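Local coordinates for protein alanine glyoxylate transaminase (Thermococcus litoralis, PDB 2ZC0) that probably transfers the amino group of alanine to glyoxylate, working as a homodimeric, pyridoxal-phosphate-dependent aminotransferase, at residues Thr183-Asn186 with Pro187-Val190; Gly307-Glu310 with Lys311-Met315. All blocks are in the same frame, centred on the assembly; numbering follows the deposited sequence.

Interaction 1. Residues Thr183-Asn186 with Pro187-Val190. With PMP (4'-deoxy-4'-aminopyridoxal-5'-phosphate), chain F.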
loop_
_atom_site.group_PDB
_atom_site.type_symbol
_atom_site.label_atom_id
_atom_site.label_comp_id
_atom_site.label_asym_id
_atom_site.label_seq_id
_atom_site.Cartn_x
_atom_site.Cartn_y
_atom_site.Cartn_z
ATOM N N THR A 183 21.035 -14.834 20.370
ATOM C CA THR A 183 22.449 -15.020 20.682
ATOM C C THR A 183 23.436 -14.030 20.052
ATOM O O THR A 183 23.446 -13.828 18.819
ATOM C CB THR A 183 22.897 -16.445 20.317
ATOM O OG1 THR A 183 22.067 -17.394 20.995
ATOM C CG2 THR A 183 24.340 -16.673 20.726
ATOM N N GLY A 184 24.269 -13.439 20.918
ATOM C CA GLY A 184 25.272 -12.473 20.502
ATOM C C GLY A 184 24.679 -11.379 19.629
ATOM O O GLY A 184 25.132 -11.148 18.504
ATOM N N GLN A 185 23.678 -10.688 20.159
ATOM C CA GLN A 185 22.983 -9.639 19.424
ATOM C C GLN A 185 23.856 -8.518 18.882
ATOM O O GLN A 185 24.888 -8.164 19.450
ATOM C CB GLN A 185 21.888 -8.992 20.300
ATOM C CG GLN A 185 20.834 -8.220 19.494
ATOM C CD GLN A 185 20.457 -6.868 20.089
ATOM O OE1 GLN A 185 21.304 -5.996 20.259
ATOM N NE2 GLN A 185 19.177 -6.686 20.390
ATOM N N ASN A 186 23.424 -7.982 17.748
ATOM C CA ASN A 186 24.062 -6.837 17.113
ATOM C C ASN A 186 22.979 -5.819 17.475
ATOM O O ASN A 186 21.804 -6.036 17.168
ATOM C CB ASN A 186 24.125 -7.035 15.595
ATOM C CG ASN A 186 24.750 -5.848 14.862
ATOM O OD1 ASN A 186 24.806 -4.740 15.380
ATOM N ND2 ASN A 186 25.200 -6.083 13.633
ATOM N N PRO A 187 23.339 -4.697 18.120
ATOM C CA PRO A 187 24.652 -4.226 18.566
ATOM C C PRO A 187 25.032 -4.512 20.023
ATOM O O PRO A 187 26.207 -4.426 20.377
ATOM C CB PRO A 187 24.548 -2.733 18.322
ATOM C CG PRO A 187 23.152 -2.458 18.819
ATOM C CD PRO A 187 22.328 -3.633 18.298
ATOM N N MET A 188 24.056 -4.837 20.864
ATOM C CA MET A 188 24.328 -5.077 22.276
ATOM C C MET A 188 25.285 -6.210 22.616
ATOM O O MET A 188 25.984 -6.150 23.630
ATOM C CB MET A 188 23.017 -5.262 23.038
ATOM C CG MET A 188 22.232 -3.967 23.218
ATOM S SD MET A 188 23.071 -2.709 24.249
ATOM C CE MET A 188 22.064 -2.768 25.700
ATOM N N GLY A 189 25.318 -7.241 21.781
ATOM C CA GLY A 189 26.218 -8.360 22.022
ATOM C C GLY A 189 25.805 -9.265 23.165
ATOM O O GLY A 189 26.576 -10.122 23.592
ATOM N N VAL A 190 24.588 -9.073 23.667
ATOM C CA VAL A 190 24.060 -9.882 24.764
ATOM C C VAL A 190 23.245 -11.043 24.199
ATOM O O VAL A 190 22.765 -10.968 23.061
ATOM C CB VAL A 190 23.150 -9.035 25.669
ATOM C CG1 VAL A 190 23.925 -7.847 26.218
ATOM C CG2 VAL A 190 21.943 -8.548 24.880
HETATM N N1 PMP F . 21.487 -10.343 11.157
HETATM C C2 PMP F . 22.292 -9.677 12.015
HETATM C C2A PMP F . 21.800 -9.539 13.457
HETATM C C3 PMP F . 23.537 -9.139 11.593
HETATM O O3 PMP F . 24.336 -8.457 12.501
HETATM C C4 PMP F . 23.938 -9.306 10.215
HETATM C C4A PMP F . 25.290 -8.722 9.765
HETATM N N4A PMP F . 25.165 -7.694 8.731
HETATM C C5 PMP F . 22.979 -10.073 9.281
HETATM C C6 PMP F . 21.763 -10.567 9.813
HETATM C C5A PMP F . 23.286 -10.325 7.793
HETATM O O4P PMP F . 24.171 -10.987 7.722
HETATM P P PMP F . 24.514 -11.363 6.130
HETATM O O1P PMP F . 24.280 -13.157 5.565
HETATM O O2P PMP F . 26.376 -10.979 5.932
HETATM O O3P PMP F . 23.602 -10.340 4.941
#
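The Q185 side chain lies alongside the P187 ring, both pointing the same way, and its amide oxygen reaches over the turn to the backbone of M188. M188 N donates to Q185 OE1 at 3.0 Å, in the carbonyl plane. A bend at chi2 (-136°) turns the amide back over the chain for this bond, while NE2 is held by E128 and the carbonyl of P130, so both ends of the buried amide are satisfied. Q185 N donates to V190 O at 3.1 Å, nearly straight, whereas the bond from G189 N to Q185 O is weak. The peptide joining N186 to P187 is cis, bringing their CA atoms to 3.0 Å, and the two halves of the loop run 155° apart, nearly reversed. With CG anti to the backbone N (chi1 178°), N186 carries its amide to the cofactor, where ND2 donates to O3 of PMP at 2.8 Å, an asparagine at the pyridine hydroxyl as in related aminotransferases. R379 holds OD1 and thereby fixes the amide's rotation. The loop runs between strand 175-180 and helix 194-207, with F336, M338 and F340 of strand 336-340 packed against N186, P187 and M188.

Interaction 2. Residues Gly307-Glu310 with Lys311-Met315; sequences GYKE and KRDIM
Four backbone hydrogen bonds join G307-E310 to K311-M315, each from residue i+4 to the carbonyl of residue i. R312 N to Y308 O, at 2.7 Å, is the shortest; I314 N to E310 O, at 2.8 Å, is the straightest, with an N-H...O angle of 165°. R312 forms a salt bridge with the adjacent D313, side-on, NE and NH2 both donating to OD1, each at 2.7 Å. NE meets that oxygen from above the carboxylate plane, NH2 from its syn side. Bends at chi2 and chi3 (-73° and -57°) fold the arginine back toward its neighbour. E223 takes a second bond from NH2, and the carbonyl of P331 one from NH1. The aliphatic part of K309 runs side by side with R312, CG coming 3.8 Å from NH2. Its NZ stays 5.1 Å from R312 NH2, a like-charge separation that the carboxylate of D313 would probably ease. On another face of the helix, E310 and I314 point the same way, with E310 CG 3.9 Å from I314 CD1; the glutamate continues to a salt bridge with K387. K311 extends to D45, and Y308 OH accepts from D45 N. I390 and I394 of helix 389-404 cover M315. Regular i-to-i+4 bonding with i-to-i+3 and i-to-i+4 side-chain contacts is characteristic of a continuous alpha helix, here the middle of helix 295-322.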
loop_
_atom_site.group_PDB
_atom_site.type_symbol
_atom_site.label_atom_id
_atom_site.label_comp_id
_atom_site.label_asym_id
_atom_site.label_seq_id
_atom_site.Cartn_x
_atom_site.Cartn_y
_atom_site.Cartn_z
ATOM N N GLY A 307 40.147 -17.966 17.945
ATOM C CA GLY A 307 40.769 -16.706 17.600
ATOM C C GLY A 307 39.875 -15.539 17.982
ATOM O O GLY A 307 40.358 -14.557 18.541
ATOM N N TYR A 308 38.578 -15.640 17.686
ATOM C CA TYR A 308 37.630 -14.572 18.008
ATOM C C TYR A 308 37.441 -14.454 19.513
ATOM O O TYR A 308 37.357 -13.355 20.055
ATOM C CB TYR A 308 36.263 -14.825 17.345
ATOM C CG TYR A 308 36.244 -14.632 15.841
ATOM C CD1 TYR A 308 36.616 -13.414 15.266
ATOM C CD2 TYR A 308 35.859 -15.667 14.992
ATOM C CE1 TYR A 308 36.610 -13.236 13.881
ATOM C CE2 TYR A 308 35.850 -15.499 13.611
ATOM C CZ TYR A 308 36.227 -14.282 13.063
ATOM O OH TYR A 308 36.225 -14.118 11.700
ATOM N N LYS A 309 37.365 -15.595 20.185
ATOM C CA LYS A 309 37.195 -15.600 21.631
ATOM C C LYS A 309 38.356 -14.829 22.269
ATOM O O LYS A 309 38.168 -14.082 23.224
ATOM C CB LYS A 309 37.174 -17.041 22.144
ATOM C CG LYS A 309 36.946 -17.167 23.631
ATOM C CD LYS A 309 36.839 -18.617 24.039
ATOM C CE LYS A 309 36.508 -18.736 25.521
ATOM N NZ LYS A 309 36.277 -20.154 25.923
ATOM N N GLU A 310 39.554 -15.015 21.726
ATOM C CA GLU A 310 40.734 -14.333 22.237
ATOM C C GLU A 310 40.608 -12.822 22.031
ATOM O O GLU A 310 40.872 -12.037 22.941
ATOM C CB GLU A 310 41.983 -14.873 21.540
ATOM C CG GLU A 310 43.278 -14.240 21.989
ATOM C CD GLU A 310 44.482 -14.872 21.316
ATOM O OE1 GLU A 310 44.479 -14.978 20.069
ATOM O OE2 GLU A 310 45.428 -15.262 22.034
ATOM N N LYS A 311 40.191 -12.417 20.834
ATOM C CA LYS A 311 40.011 -10.999 20.548
ATOM C C LYS A 311 38.918 -10.454 21.466
ATOM O O LYS A 311 38.944 -9.292 21.857
ATOM C CB LYS A 311 39.609 -10.795 19.092
ATOM C CG LYS A 311 40.686 -11.137 18.082
ATOM C CD LYS A 311 40.236 -10.658 16.719
ATOM C CE LYS A 311 41.234 -10.969 15.625
ATOM N NZ LYS A 311 40.811 -10.294 14.377
ATOM N N ARG A 312 37.956 -11.313 21.792
ATOM C CA ARG A 312 36.850 -10.957 22.669
ATOM C C ARG A 312 37.398 -10.646 24.065
ATOM O O ARG A 312 37.014 -9.651 24.685
ATOM C CB ARG A 312 35.851 -12.122 22.737
ATOM C CG ARG A 312 34.538 -11.844 23.485
ATOM C CD ARG A 312 34.728 -11.781 25.000
ATOM N NE ARG A 312 35.320 -13.003 25.545
ATOM C CZ ARG A 312 34.641 -14.077 25.945
ATOM N NH1 ARG A 312 33.316 -14.107 25.872
ATOM N NH2 ARG A 312 35.297 -15.129 26.425
ATOM N N ASP A 313 38.297 -11.496 24.553
ATOM C CA ASP A 313 38.884 -11.300 25.875
ATOM C C ASP A 313 39.832 -10.106 25.884
ATOM O O ASP A 313 39.840 -9.325 26.833
ATOM C CB ASP A 313 39.639 -12.557 26.320
ATOM C CG ASP A 313 38.769 -13.788 26.309
ATOM O OD1 ASP A 313 37.611 -13.704 26.770
ATOM O OD2 ASP A 313 39.239 -14.845 25.849
ATOM N N ILE A 314 40.619 -9.971 24.819
ATOM C CA ILE A 314 41.568 -8.871 24.679
ATOM C C ILE A 314 40.878 -7.511 24.699
ATOM O O ILE A 314 41.352 -6.588 25.361
ATOM C CB ILE A 314 42.407 -9.008 23.372
ATOM C CG1 ILE A 314 43.373 -10.191 23.482
ATOM C CG2 ILE A 314 43.207 -7.744 23.113
ATOM C CD1 ILE A 314 44.204 -10.429 22.229
ATOM N N MET A 315 39.759 -7.372 23.988
ATOM C CA MET A 315 39.057 -6.086 23.973
ATOM C C MET A 315 38.458 -5.797 25.341
ATOM O O MET A 315 38.447 -4.654 25.791
ATOM C CB MET A 315 37.952 -6.053 22.913
ATOM C CG MET A 315 37.175 -4.727 22.922
ATOM S SD MET A 315 36.078 -4.447 21.509
ATOM C CE MET A 315 37.274 -4.055 20.248
#

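Overall arrangement
Interaction 1 is a buried loop at the cofactor, its centre about 8 Å from the centre of the chain; interaction 2 is a partly buried piece of helix about 19 Å out. The two centres are 15 Å apart and the nearest atoms about 8 Å, so they do not touch, and they share no helix or strand. Their chemistry follows their places. In 183-190 neutral amides serve an irregular backbone and the cofactor, whereas in 307-315 the backbone is self-sufficient and charged side chains reach outward to surrounding loops. Neither contact is touched by another chain of the assembly.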